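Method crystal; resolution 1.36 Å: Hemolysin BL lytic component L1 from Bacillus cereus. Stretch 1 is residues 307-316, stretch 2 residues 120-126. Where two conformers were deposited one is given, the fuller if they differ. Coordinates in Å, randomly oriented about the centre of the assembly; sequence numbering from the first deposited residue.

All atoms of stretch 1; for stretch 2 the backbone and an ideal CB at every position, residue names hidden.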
# COMPACT_ATOMS: atom_id res chain seq x y z
N ILE A 307 11.83 -6.11 1.84
CA ILE A 307 11.58 -7.53 1.45
C ILE A 307 12.81 -8.04 0.71
O ILE A 307 13.28 -9.17 1.00
CB ILE A 307 10.30 -7.70 0.62
CG1 ILE A 307 9.09 -7.43 1.52
CG2 ILE A 307 10.20 -9.06 -0.06
CD1 ILE A 307 7.75 -7.46 0.82
N GLN A 308 13.35 -7.26 -0.22
CA GLN A 308 14.57 -7.68 -0.95
C GLN A 308 15.73 -7.94 0.03
O GLN A 308 16.40 -8.98 -0.10
CB GLN A 308 14.96 -6.61 -1.96
CG GLN A 308 16.26 -7.01 -2.62
CD GLN A 308 16.47 -6.19 -3.84
OE1 GLN A 308 16.66 -4.99 -3.75
NE2 GLN A 308 16.40 -6.87 -4.98
N LYS A 309 15.96 -7.05 0.98
CA LYS A 309 17.00 -7.20 2.02
C LYS A 309 16.77 -8.51 2.78
O LYS A 309 17.77 -9.22 3.04
CB LYS A 309 17.00 -6.01 2.97
CG LYS A 309 17.98 -6.09 4.13
CD LYS A 309 18.15 -4.76 4.87
CE LYS A 309 16.85 -4.19 5.37
NZ LYS A 309 16.10 -5.19 6.15
N GLN A 310 15.53 -8.84 3.11
CA GLN A 310 15.23 -10.06 3.90
C GLN A 310 15.55 -11.29 3.05
O GLN A 310 16.15 -12.25 3.61
CB GLN A 310 13.80 -10.17 4.38
CG GLN A 310 13.39 -8.99 5.22
CD GLN A 310 14.24 -8.71 6.43
OE1 GLN A 310 14.80 -9.60 7.09
NE2 GLN A 310 14.27 -7.43 6.79
N TRP A 311 15.23 -11.28 1.76
CA TRP A 311 15.61 -12.45 0.92
C TRP A 311 17.13 -12.56 0.83
O TRP A 311 17.65 -13.68 0.88
CB TRP A 311 15.01 -12.34 -0.49
CG TRP A 311 13.56 -12.65 -0.62
CD1 TRP A 311 12.63 -11.79 -1.10
CD2 TRP A 311 12.87 -13.88 -0.31
NE1 TRP A 311 11.41 -12.41 -1.15
CE2 TRP A 311 11.53 -13.70 -0.69
CE3 TRP A 311 13.25 -15.12 0.18
CZ2 TRP A 311 10.58 -14.70 -0.52
CZ3 TRP A 311 12.31 -16.12 0.31
CH2 TRP A 311 10.98 -15.92 -0.04
N ASN A 312 17.81 -11.45 0.67
CA ASN A 312 19.29 -11.48 0.59
C ASN A 312 19.90 -12.02 1.89
O ASN A 312 20.82 -12.84 1.81
CB ASN A 312 19.84 -10.12 0.22
CG ASN A 312 19.47 -9.74 -1.19
OD1 ASN A 312 19.13 -10.58 -2.02
ND2 ASN A 312 19.59 -8.47 -1.48
N THR A 313 19.41 -11.60 3.04
CA THR A 313 19.90 -12.08 4.34
C THR A 313 19.63 -13.58 4.45
O THR A 313 20.54 -14.35 4.90
CB THR A 313 19.27 -11.31 5.50
OG1 THR A 313 19.68 -9.95 5.31
CG2 THR A 313 19.72 -11.82 6.84
N MET A 314 18.46 -14.00 4.02
CA MET A 314 18.08 -15.42 4.11
C MET A 314 19.01 -16.23 3.19
O MET A 314 19.43 -17.32 3.58
CB MET A 314 16.62 -15.58 3.70
CG MET A 314 16.07 -16.94 3.92
SD MET A 314 14.43 -17.02 3.25
CE MET A 314 13.61 -15.82 4.31
N GLY A 315 19.29 -15.75 1.97
CA GLY A 315 20.22 -16.44 1.05
C GLY A 315 21.58 -16.58 1.71
O GLY A 315 22.17 -17.66 1.61
N ALA A 316 22.07 -15.56 2.40
CA ALA A 316 23.36 -15.65 3.13
C ALA A 316 23.31 -16.70 4.24
O ALA A 316 24.26 -17.47 4.40
CB ALA A 316 23.74 -14.33 3.72
N UNK A 120 15.72 -20.61 -5.28
CA UNK A 120 14.42 -19.92 -5.15
C UNK A 120 14.59 -18.59 -4.44
O UNK A 120 14.02 -17.57 -4.91
CB UNK A 120 13.41 -20.79 -4.39
N UNK A 121 15.35 -18.57 -3.34
CA UNK A 121 15.58 -17.31 -2.60
C UNK A 121 16.17 -16.29 -3.56
O UNK A 121 15.75 -15.09 -3.56
CB UNK A 121 16.51 -17.52 -1.40
N UNK A 122 17.18 -16.69 -4.31
CA UNK A 122 17.87 -15.71 -5.19
C UNK A 122 16.92 -15.24 -6.29
O UNK A 122 16.92 -14.06 -6.62
CB UNK A 122 19.13 -16.32 -5.81
N UNK A 123 16.11 -16.12 -6.83
CA UNK A 123 15.09 -15.77 -7.85
C UNK A 123 14.13 -14.74 -7.25
O UNK A 123 13.83 -13.74 -7.92
CB UNK A 123 14.32 -17.01 -8.32
N UNK A 124 13.66 -14.97 -6.03
CA UNK A 124 12.70 -14.09 -5.35
C UNK A 124 13.34 -12.73 -5.14
O UNK A 124 12.65 -11.72 -5.33
CB UNK A 124 12.25 -14.68 -4.01
N UNK A 125 14.61 -12.70 -4.74
CA UNK A 125 15.30 -11.41 -4.53
C UNK A 125 15.38 -10.66 -5.86
O UNK A 125 15.08 -9.44 -5.90
CB UNK A 125 16.70 -11.62 -3.95
N UNK A 126 15.75 -11.36 -6.93
CA UNK A 126 15.92 -10.72 -8.26
C UNK A 126 14.56 -10.16 -8.73
O UNK A 126 14.51 -9.05 -9.33
CB UNK A 126 16.47 -11.72 -9.28

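The two stretches are helices that run nearly antiparallel, at 159° between their N-to-C directions, with axes 8.8 Å apart at closest approach. All seven positions of stretch 2 are helical.

At position 120 CA-to-CB points sideways, and no atom of stretch 1 lies within 5.5 Å of the ideal CB, so many residues would suit. The residue is Thr120, whose hydroxyl is hydrogen-bonded elsewhere in the structure.

Position 121 also points sideways, but its ideal CB lies 4.3 Å from Trp311 CE3, 4.6 Å from Gly315 CA and 5.1 Å from Met314 SD. Indole, thioether and the bare backbone of a glycine favour an apolar side chain of middling size, such as valine, isoleucine, leucine or methionine. The deposited Ile121 places CG2 4.0 Å from Trp311 CE3 and 3.7 Å from Gly315 N, while CD1 reaches Met314 CG at 3.9 Å. An ideal CB on Gly315 would lie a tight 3.5 Å from Ile121 CG2.

Position 122 points away, leaving room for many polar side chains. It is Asn122, whose end comes nearer to stretch 1 than its CA-to-CB bond suggests: a water donates to Asn122 OD1 at 3.1 Å and to Asn312 OD1 at 2.8 Å, bridging the helices.

Position 123 is out of reach of stretch 1, which offers no basis for choice; it is Thr123.

Position 124 points toward stretch 1, its ideal CB 3.5 Å from Trp311 CE2. With the indole so near, a compact or flat side chain suits: alanine, serine, asparagine or a small aliphatic residue. Asn124 sets CB over the ring face, 3.8 Å from the centroid of the five-membered ring of Trp311 in a CH-pi contact, and carries ND2 over a face to 3.4 Å from Trp311 CH2.

At position 125 CA-to-CB points sideways, and the ideal CB lies 3.3 Å from Asn312 OD1 and 3.9 Å from Trp311 CB. Such tightness calls for a small residue, and the carbonyl acceptor rewards a donor: serine fits best, since a single small donor can use the t well; alanine would fit but leave Asn312 OD1 without this donor. Ser125, chi1 t, donates from OG to Asn312 OD1 at 2.6 Å. Gln308 NE2 donates to Ser125 O at 3.0 Å, although the placement of that amide is less certain.

Position 126 points away into space free of stretch 1, which suits a long polar residue; Lys126 extends there.

Stretch 2 120-126: TINTNSK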
# COMPACT_ATOMS: atom_id res chain seq x y z
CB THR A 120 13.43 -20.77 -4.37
OG1 THR A 120 13.36 -22.00 -5.12
CG2 THR A 120 12.07 -20.11 -4.24
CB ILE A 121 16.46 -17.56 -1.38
CG1 ILE A 121 15.73 -18.38 -0.33
CG2 ILE A 121 16.99 -16.23 -0.85
CD1 ILE A 121 16.64 -19.05 0.70
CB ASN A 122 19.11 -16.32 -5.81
CG ASN A 122 20.20 -16.50 -4.79
OD1 ASN A 122 20.20 -15.89 -3.72
ND2 ASN A 122 21.16 -17.34 -5.13
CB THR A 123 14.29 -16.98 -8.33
OG1 THR A 123 15.19 -17.85 -9.00
CG2 THR A 123 13.15 -16.65 -9.28
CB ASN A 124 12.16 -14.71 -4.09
CG ASN A 124 11.30 -15.91 -4.40
OD1 ASN A 124 10.87 -16.12 -5.53
ND2 ASN A 124 11.03 -16.67 -3.37
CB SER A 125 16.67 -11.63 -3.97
OG SER A 125 17.35 -10.39 -3.96
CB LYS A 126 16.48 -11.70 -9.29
CG LYS A 126 16.90 -11.08 -10.61
CD LYS A 126 17.35 -12.14 -11.63
CE LYS A 126 17.53 -11.56 -13.01
NZ LYS A 126 18.76 -10.72 -13.09
O HOH W 1 20.06 -12.82 -3.45
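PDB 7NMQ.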